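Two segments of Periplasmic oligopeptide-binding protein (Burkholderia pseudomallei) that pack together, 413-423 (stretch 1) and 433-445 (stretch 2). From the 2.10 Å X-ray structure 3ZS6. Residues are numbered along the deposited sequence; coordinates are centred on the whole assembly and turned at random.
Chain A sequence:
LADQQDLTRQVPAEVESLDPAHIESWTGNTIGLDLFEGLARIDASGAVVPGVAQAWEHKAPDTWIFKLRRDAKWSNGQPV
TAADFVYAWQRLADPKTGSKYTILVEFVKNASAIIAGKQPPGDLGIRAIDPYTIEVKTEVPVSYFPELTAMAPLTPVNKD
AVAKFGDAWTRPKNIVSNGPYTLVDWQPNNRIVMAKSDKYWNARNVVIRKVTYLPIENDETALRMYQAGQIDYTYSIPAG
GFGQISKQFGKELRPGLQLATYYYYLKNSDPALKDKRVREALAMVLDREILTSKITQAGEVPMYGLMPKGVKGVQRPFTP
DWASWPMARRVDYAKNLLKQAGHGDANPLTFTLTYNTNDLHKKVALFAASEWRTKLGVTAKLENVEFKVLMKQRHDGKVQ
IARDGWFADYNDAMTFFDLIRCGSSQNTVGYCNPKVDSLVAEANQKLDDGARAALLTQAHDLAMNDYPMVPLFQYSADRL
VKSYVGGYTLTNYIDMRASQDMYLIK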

ATOM      1  N   ALA A 413      11.742  -4.174   5.679  1.00 16.92           N
ATOM      2  CA  ALA A 413      11.716  -4.961   4.449  1.00 22.16           C
ATOM      3  C   ALA A 413      10.579  -5.984   4.416  1.00 19.89           C
ATOM      4  O   ALA A 413      10.146  -6.395   3.339  1.00 19.75           O
ATOM      5  CB  ALA A 413      13.068  -5.652   4.227  1.00 21.76           C
ATOM      6  N   MET A 414      10.103  -6.396   5.589  1.00 16.38           N
ATOM      7  CA  MET A 414       9.056  -7.415   5.664  1.00 14.97           C
ATOM      8  C   MET A 414       7.787  -7.028   4.891  1.00 14.18           C
ATOM      9  O   MET A 414       7.084  -7.894   4.385  1.00 13.69           O
ATOM     10  CB  MET A 414       8.700  -7.745   7.123  1.00 16.82           C
ATOM     11  CG  MET A 414       9.679  -8.709   7.816  1.00 25.32           C
ATOM     12  SD  MET A 414       9.975 -10.264   6.928  1.00 22.90           S
ATOM     13  CE  MET A 414       8.418 -11.109   7.136  1.00 13.36           C
ATOM     14  N   THR A 415       7.482  -5.737   4.812  1.00 11.90           N
ATOM     15  CA  THR A 415       6.261  -5.321   4.122  1.00 14.96           C
ATOM     16  C   THR A 415       6.303  -5.702   2.637  1.00 17.32           C
ATOM     17  O   THR A 415       5.270  -6.006   2.034  1.00 18.41           O
ATOM     18  CB  THR A 415       5.965  -3.817   4.288  1.00 13.13           C
ATOM     19  OG1 THR A 415       4.730  -3.497   3.636  1.00 12.45           O
ATOM     20  CG2 THR A 415       7.085  -2.959   3.705  1.00 10.61           C
ATOM     21  N   PHE A 416       7.495  -5.705   2.053  1.00 15.95           N
ATOM     22  CA  PHE A 416       7.628  -6.042   0.638  1.00 14.01           C
ATOM     23  C   PHE A 416       7.624  -7.559   0.430  1.00 14.85           C
ATOM     24  O   PHE A 416       7.174  -8.061  -0.611  1.00 12.59           O
ATOM     25  CB  PHE A 416       8.868  -5.371   0.037  1.00 12.09           C
ATOM     26  CG  PHE A 416       8.733  -3.878  -0.103  1.00 12.81           C
ATOM     27  CD1 PHE A 416       7.988  -3.330  -1.141  1.00 11.44           C
ATOM     28  CD2 PHE A 416       9.310  -3.024   0.823  1.00 16.82           C
ATOM     29  CE1 PHE A 416       7.847  -1.955  -1.273  1.00 13.35           C
ATOM     30  CE2 PHE A 416       9.166  -1.646   0.705  1.00 12.07           C
ATOM     31  CZ  PHE A 416       8.431  -1.112  -0.340  1.00 14.75           C
ATOM     32  N   PHE A 417       8.099  -8.296   1.431  1.00 13.30           N
ATOM     33  CA  PHE A 417       8.004  -9.751   1.381  1.00 17.50           C
ATOM     34  C   PHE A 417       6.547 -10.247   1.340  1.00 13.20           C
ATOM     35  O   PHE A 417       6.290 -11.363   0.901  1.00 19.29           O
ATOM     36  CB  PHE A 417       8.794 -10.414   2.524  1.00 18.09           C
ATOM     37  CG  PHE A 417      10.287 -10.537   2.251  1.00 19.58           C
ATOM     38  CD1 PHE A 417      10.765 -11.437   1.306  1.00 16.54           C
ATOM     39  CD2 PHE A 417      11.209  -9.770   2.962  1.00 16.73           C
ATOM     40  CE1 PHE A 417      12.139 -11.555   1.053  1.00 14.20           C
ATOM     41  CE2 PHE A 417      12.578  -9.882   2.726  1.00 19.93           C
ATOM     42  CZ  PHE A 417      13.046 -10.774   1.761  1.00 14.89           C
ATOM     43  N   ASP A 418       5.600  -9.420   1.780  1.00 10.31           N
ATOM     44  CA  ASP A 418       4.181  -9.773   1.668  1.00 16.69           C
ATOM     45  C   ASP A 418       3.756  -9.993   0.214  1.00 15.09           C
ATOM     46  O   ASP A 418       2.708 -10.584  -0.053  1.00 16.06           O
ATOM     47  CB  ASP A 418       3.283  -8.706   2.312  1.00 19.60           C
ATOM     48  CG  ASP A 418       3.232  -8.816   3.829  1.00 22.08           C
ATOM     49  OD1 ASP A 418       3.452  -9.930   4.353  1.00 18.51           O
ATOM     50  OD2 ASP A 418       2.959  -7.796   4.498  1.00 20.66           O
ATOM     51  N   LEU A 419       4.563  -9.516  -0.727  1.00 10.15           N
ATOM     52  CA  LEU A 419       4.251  -9.680  -2.153  1.00 12.37           C
ATOM     53  C   LEU A 419       4.701 -11.015  -2.739  1.00 15.33           C
ATOM     54  O   LEU A 419       4.234 -11.415  -3.810  1.00 10.88           O
ATOM     55  CB  LEU A 419       4.905  -8.567  -2.972  1.00 12.04           C
ATOM     56  CG  LEU A 419       4.498  -7.139  -2.630  1.00 18.92           C
ATOM     57  CD1 LEU A 419       5.314  -6.152  -3.461  1.00 14.83           C
ATOM     58  CD2 LEU A 419       2.989  -6.947  -2.839  1.00 13.10           C
ATOM     59  N   ILE A 420       5.611 -11.703  -2.054  1.00 11.47           N
ATOM     60  CA  ILE A 420       6.243 -12.880  -2.639  1.00 13.80           C
ATOM     61  C   ILE A 420       6.284 -14.120  -1.739  1.00 19.71           C
ATOM     62  O   ILE A 420       6.665 -15.195  -2.201  1.00 13.32           O
ATOM     63  CB  ILE A 420       7.679 -12.565  -3.114  1.00 15.47           C
ATOM     64  CG1 ILE A 420       8.457 -11.840  -2.011  1.00 16.35           C
ATOM     65  CG2 ILE A 420       7.650 -11.721  -4.388  1.00 10.22           C
ATOM     66  CD1 ILE A 420       9.962 -11.770  -2.263  1.00 21.60           C
ATOM     67  N   ARG A 421       5.900 -13.976  -0.471  1.00 18.94           N
ATOM     68  CA  ARG A 421       5.828 -15.124   0.445  1.00 24.37           C
ATOM     69  C   ARG A 421       4.740 -16.096   0.007  1.00 20.30           C
ATOM     70  O   ARG A 421       3.639 -15.673  -0.344  1.00 19.79           O
ATOM     71  CB  ARG A 421       5.529 -14.672   1.888  1.00 21.95           C
ATOM     72  CG  ARG A 421       6.715 -14.108   2.640  1.00 34.79           C
ATOM     73  CD  ARG A 421       6.387 -13.893   4.124  1.00 36.43           C
ATOM     74  NE  ARG A 421       5.190 -13.073   4.312  1.00 35.24           N
ATOM     75  CZ  ARG A 421       3.972 -13.563   4.530  1.00 32.11           C
ATOM     76  NH1 ARG A 421       3.776 -14.878   4.594  1.00 28.45           N
ATOM     77  NH2 ARG A 421       2.948 -12.738   4.688  1.00 23.17           N
ATOM     78  N   CYS A 422       5.046 -17.394   0.037  1.00 22.62           N
ATOM     79  CA  CYS A 422       4.075 -18.430  -0.309  1.00 18.02           C
ATOM     80  C   CYS A 422       2.782 -18.224   0.461  1.00 22.24           C
ATOM     81  O   CYS A 422       2.793 -18.116   1.685  1.00 24.23           O
ATOM     82  CB  CYS A 422       4.615 -19.821   0.042  1.00 21.94           C
ATOM     83  SG  CYS A 422       6.075 -20.362  -0.867  1.00 29.98           S
ATOM     84  N   GLY A 423       1.661 -18.182  -0.247  1.00 21.81           N
ATOM     85  CA  GLY A 423       0.375 -18.135   0.426  1.00 22.60           C
ATOM     86  C   GLY A 423      -0.058 -16.799   1.018  1.00 25.12           C
ATOM     87  O   GLY A 423      -1.157 -16.701   1.567  1.00 23.43           O
TER
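Stretch 2 433-445: NPKVDSLVAEANQ

Stretch 2 packs on stretch 1 as a helix laid against a short helical turn and the loop that follows it, through a small contact that is mainly apolar at one end and polar at the other, burying 412 Å² summed over both sides. Residues 434-443 form a regular helix, with Asn433 at its N-cap: Asn433 OD1 accepts weak bonds from Lys435 N at 3.0 Å and from Val436 N at 3.3 Å. In stretch 1, a weakly bonded helix spans about 414-417 before the chain opens into an extended conformation at Arg421 and Cys422. The two segments run in opposite senses, since the CA atoms pair Phe417 with Val440 (8.6 Å), Arg421 with Asp437 (6.1 Å) and Cys422 with Asn433 (6.7 Å).

Val436 and Asp437, then Val440 and Asn444 at successive turns of the helix and just past its end, all direct their CA-to-CB bonds toward stretch 1. Val440 is central to the apolar part. Its CG2 lies over one face of the Phe417 ring, 3.8 Å from the centroid in a CH-pi contact, while its CG1 meets SD of Met414 at 3.6 Å. Val436 CG1 approaches Phe417 CE1 obliquely at 4.3 Å. Near the C-terminal end of the helix, ND2 of Asn444 donates a weak but nearly linear hydrogen bond to Met414 SD (3.6 Å).

At the other end, Asp437 receives the loop: Cys422 N donates to Asp437 OD2 at 2.9 Å, and Asp437 OD1 comes within 3.6 Å of Arg421 CA. Cys422 SG, bonded covalently to a group elsewhere in the structure, rests 3.5 Å from Asn433 N. A water links the two stretches here, its O lying 2.8 Å from both Ile420 O and Asn433 N and 2.7 Å from the side-chain Asp437 OD1, so that it joins the start of the helix to the loop.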

ATOM      1  N   ASN A 433       8.488 -19.703  -3.316  1.00 24.86           N
ATOM      2  CA  ASN A 433       9.820 -20.276  -3.206  1.00 26.00           C
ATOM      3  C   ASN A 433      10.151 -20.545  -1.745  1.00 26.60           C
ATOM      4  O   ASN A 433      10.575 -19.637  -1.024  1.00 26.90           O
ATOM      5  CB  ASN A 433      10.872 -19.364  -3.842  1.00 20.66           C
ATOM      6  CG  ASN A 433      12.252 -20.014  -3.897  1.00 28.41           C
ATOM      7  OD1 ASN A 433      12.627 -20.793  -3.012  1.00 26.24           O
ATOM      8  ND2 ASN A 433      13.012 -19.699  -4.941  1.00 21.89           N
ATOM      9  N   PRO A 434       9.956 -21.805  -1.311  1.00 26.09           N
ATOM     10  CA  PRO A 434      10.140 -22.264   0.070  1.00 23.31           C
ATOM     11  C   PRO A 434      11.502 -21.879   0.641  1.00 27.59           C
ATOM     12  O   PRO A 434      11.602 -21.599   1.833  1.00 32.93           O
ATOM     13  CB  PRO A 434      10.034 -23.791  -0.048  1.00 24.24           C
ATOM     14  CG  PRO A 434       9.190 -24.012  -1.268  1.00 29.17           C
ATOM     15  CD  PRO A 434       9.576 -22.906  -2.216  1.00 24.55           C
ATOM     16  N   LYS A 435      12.539 -21.874  -0.191  1.00 27.86           N
ATOM     17  CA  LYS A 435      13.854 -21.446   0.272  1.00 28.77           C
ATOM     18  C   LYS A 435      13.827 -19.966   0.668  1.00 26.23           C
ATOM     19  O   LYS A 435      14.304 -19.591   1.746  1.00 24.16           O
ATOM     20  CB  LYS A 435      14.924 -21.706  -0.785  1.00 30.68           C
ATOM     21  CG  LYS A 435      16.315 -21.259  -0.371  1.00 40.40           C
ATOM     22  CD  LYS A 435      16.753 -21.921   0.933  1.00 46.79           C
ATOM     23  CE  LYS A 435      18.175 -21.521   1.311  1.00 47.25           C
ATOM     24  NZ  LYS A 435      18.630 -22.167   2.579  1.00 51.37           N
ATOM     25  N   VAL A 436      13.261 -19.126  -0.195  1.00 24.29           N
ATOM     26  CA  VAL A 436      13.086 -17.725   0.165  1.00 23.65           C
ATOM     27  C   VAL A 436      12.346 -17.621   1.499  1.00 20.20           C
ATOM     28  O   VAL A 436      12.794 -16.930   2.410  1.00 23.88           O
ATOM     29  CB  VAL A 436      12.321 -16.927  -0.918  1.00 25.82           C
ATOM     30  CG1 VAL A 436      11.913 -15.565  -0.376  1.00 22.36           C
ATOM     31  CG2 VAL A 436      13.170 -16.781  -2.179  1.00 26.95           C
ATOM     32  N   ASP A 437      11.219 -18.315   1.610  1.00 16.63           N
ATOM     33  CA  ASP A 437      10.419 -18.266   2.829  1.00 20.75           C
ATOM     34  C   ASP A 437      11.217 -18.725   4.055  1.00 26.66           C
ATOM     35  O   ASP A 437      11.131 -18.115   5.123  1.00 21.32           O
ATOM     36  CB  ASP A 437       9.137 -19.093   2.671  1.00 29.85           C
ATOM     37  CG  ASP A 437       8.126 -18.443   1.724  1.00 35.50           C
ATOM     38  OD1 ASP A 437       8.508 -17.526   0.961  1.00 29.67           O
ATOM     39  OD2 ASP A 437       6.946 -18.856   1.741  1.00 34.54           O
ATOM     40  N   SER A 438      12.003 -19.786   3.906  1.00 25.41           N
ATOM     41  CA  SER A 438      12.744 -20.309   5.052  1.00 29.55           C
ATOM     42  C   SER A 438      13.860 -19.349   5.449  1.00 24.72           C
ATOM     43  O   SER A 438      14.154 -19.190   6.631  1.00 29.92           O
ATOM     44  CB  SER A 438      13.295 -21.718   4.784  1.00 32.43           C
ATOM     45  OG  SER A 438      14.596 -21.672   4.233  1.00 37.30           O
ATOM     46  N   LEU A 439      14.472 -18.706   4.460  1.00 20.14           N
ATOM     47  CA  LEU A 439      15.479 -17.687   4.731  1.00 24.24           C
ATOM     48  C   LEU A 439      14.882 -16.523   5.525  1.00 30.24           C
ATOM     49  O   LEU A 439      15.522 -15.984   6.431  1.00 28.53           O
ATOM     50  CB  LEU A 439      16.118 -17.184   3.433  1.00 24.01           C
ATOM     51  CG  LEU A 439      17.119 -18.126   2.750  1.00 32.43           C
ATOM     52  CD1 LEU A 439      17.617 -17.534   1.441  1.00 33.70           C
ATOM     53  CD2 LEU A 439      18.295 -18.454   3.669  1.00 30.77           C
ATOM     54  N   VAL A 440      13.656 -16.132   5.188  1.00 29.76           N
ATOM     55  CA  VAL A 440      12.995 -15.046   5.912  1.00 23.42           C
ATOM     56  C   VAL A 440      12.707 -15.440   7.363  1.00 29.27           C
ATOM     57  O   VAL A 440      12.970 -14.673   8.290  1.00 29.96           O
ATOM     58  CB  VAL A 440      11.682 -14.628   5.241  1.00 20.29           C
ATOM     59  CG1 VAL A 440      10.877 -13.713   6.178  1.00 20.54           C
ATOM     60  CG2 VAL A 440      11.962 -13.948   3.900  1.00 22.54           C
ATOM     61  N   ALA A 441      12.157 -16.635   7.550  1.00 29.89           N
ATOM     62  CA  ALA A 441      11.837 -17.126   8.885  1.00 31.29           C
ATOM     63  C   ALA A 441      13.099 -17.186   9.741  1.00 33.26           C
ATOM     64  O   ALA A 441      13.079 -16.854  10.931  1.00 36.54           O
ATOM     65  CB  ALA A 441      11.176 -18.495   8.801  1.00 27.84           C
ATOM     66  N   GLU A 442      14.198 -17.603   9.120  1.00 26.69           N
ATOM     67  CA  GLU A 442      15.491 -17.640   9.788  1.00 35.68           C
ATOM     68  C   GLU A 442      15.948 -16.234  10.179  1.00 42.82           C
ATOM     69  O   GLU A 442      16.341 -16.000  11.322  1.00 42.97           O
ATOM     70  CB  GLU A 442      16.533 -18.314   8.891  1.00 34.34           C
ATOM     71  CG  GLU A 442      17.911 -18.405   9.513  1.00 43.97           C
ATOM     72  CD  GLU A 442      18.823 -19.378   8.787  1.00 51.37           C
ATOM     73  OE1 GLU A 442      18.913 -19.314   7.541  1.00 50.76           O
ATOM     74  OE2 GLU A 442      19.446 -20.218   9.468  1.00 59.76           O
ATOM     75  N   ALA A 443      15.887 -15.302   9.230  1.00 38.46           N
ATOM     76  CA  ALA A 443      16.278 -13.917   9.487  1.00 35.86           C
ATOM     77  C   ALA A 443      15.545 -13.350  10.693  1.00 36.78           C
ATOM     78  O   ALA A 443      16.102 -12.559  11.455  1.00 44.02           O
ATOM     79  CB  ALA A 443      16.019 -13.052   8.259  1.00 33.87           C
ATOM     80  N   ASN A 444      14.292 -13.753  10.865  1.00 31.42           N
ATOM     81  CA  ASN A 444      13.470 -13.196  11.930  1.00 36.85           C
ATOM     82  C   ASN A 444      13.726 -13.853  13.284  1.00 45.26           C
ATOM     83  O   ASN A 444      13.125 -13.478  14.291  1.00 45.71           O
ATOM     84  CB  ASN A 444      11.987 -13.240  11.552  1.00 30.46           C
ATOM     85  CG  ASN A 444      11.618 -12.155  10.557  1.00 40.55           C
ATOM     86  OD1 ASN A 444      12.148 -11.044  10.615  1.00 41.70           O
ATOM     87  ND2 ASN A 444      10.720 -12.474   9.632  1.00 38.74           N
ATOM     88  N   GLN A 445      14.626 -14.832  13.296  1.00 49.76           N
ATOM     89  CA  GLN A 445      15.072 -15.450  14.538  1.00 54.06           C
ATOM     90  C   GLN A 445      16.359 -14.790  15.015  1.00 57.13           C
ATOM     91  O   GLN A 445      16.682 -14.820  16.201  1.00 61.75           O
ATOM     92  CB  GLN A 445      15.297 -16.954  14.352  1.00 53.38           C
ATOM     93  CG  GLN A 445      14.030 -17.747  14.065  1.00 57.51           C
ATOM     94  CD  GLN A 445      12.938 -17.497  15.092  1.00 61.49           C
ATOM     95  OE1 GLN A 445      12.263 -16.466  15.056  1.00 60.61           O
ATOM     96  NE2 GLN A 445      12.760 -18.439  16.013  1.00 63.50           N
TER
HETATM   97  O   HOH W   1       8.347 -17.343  -1.740  1.00 21.37           O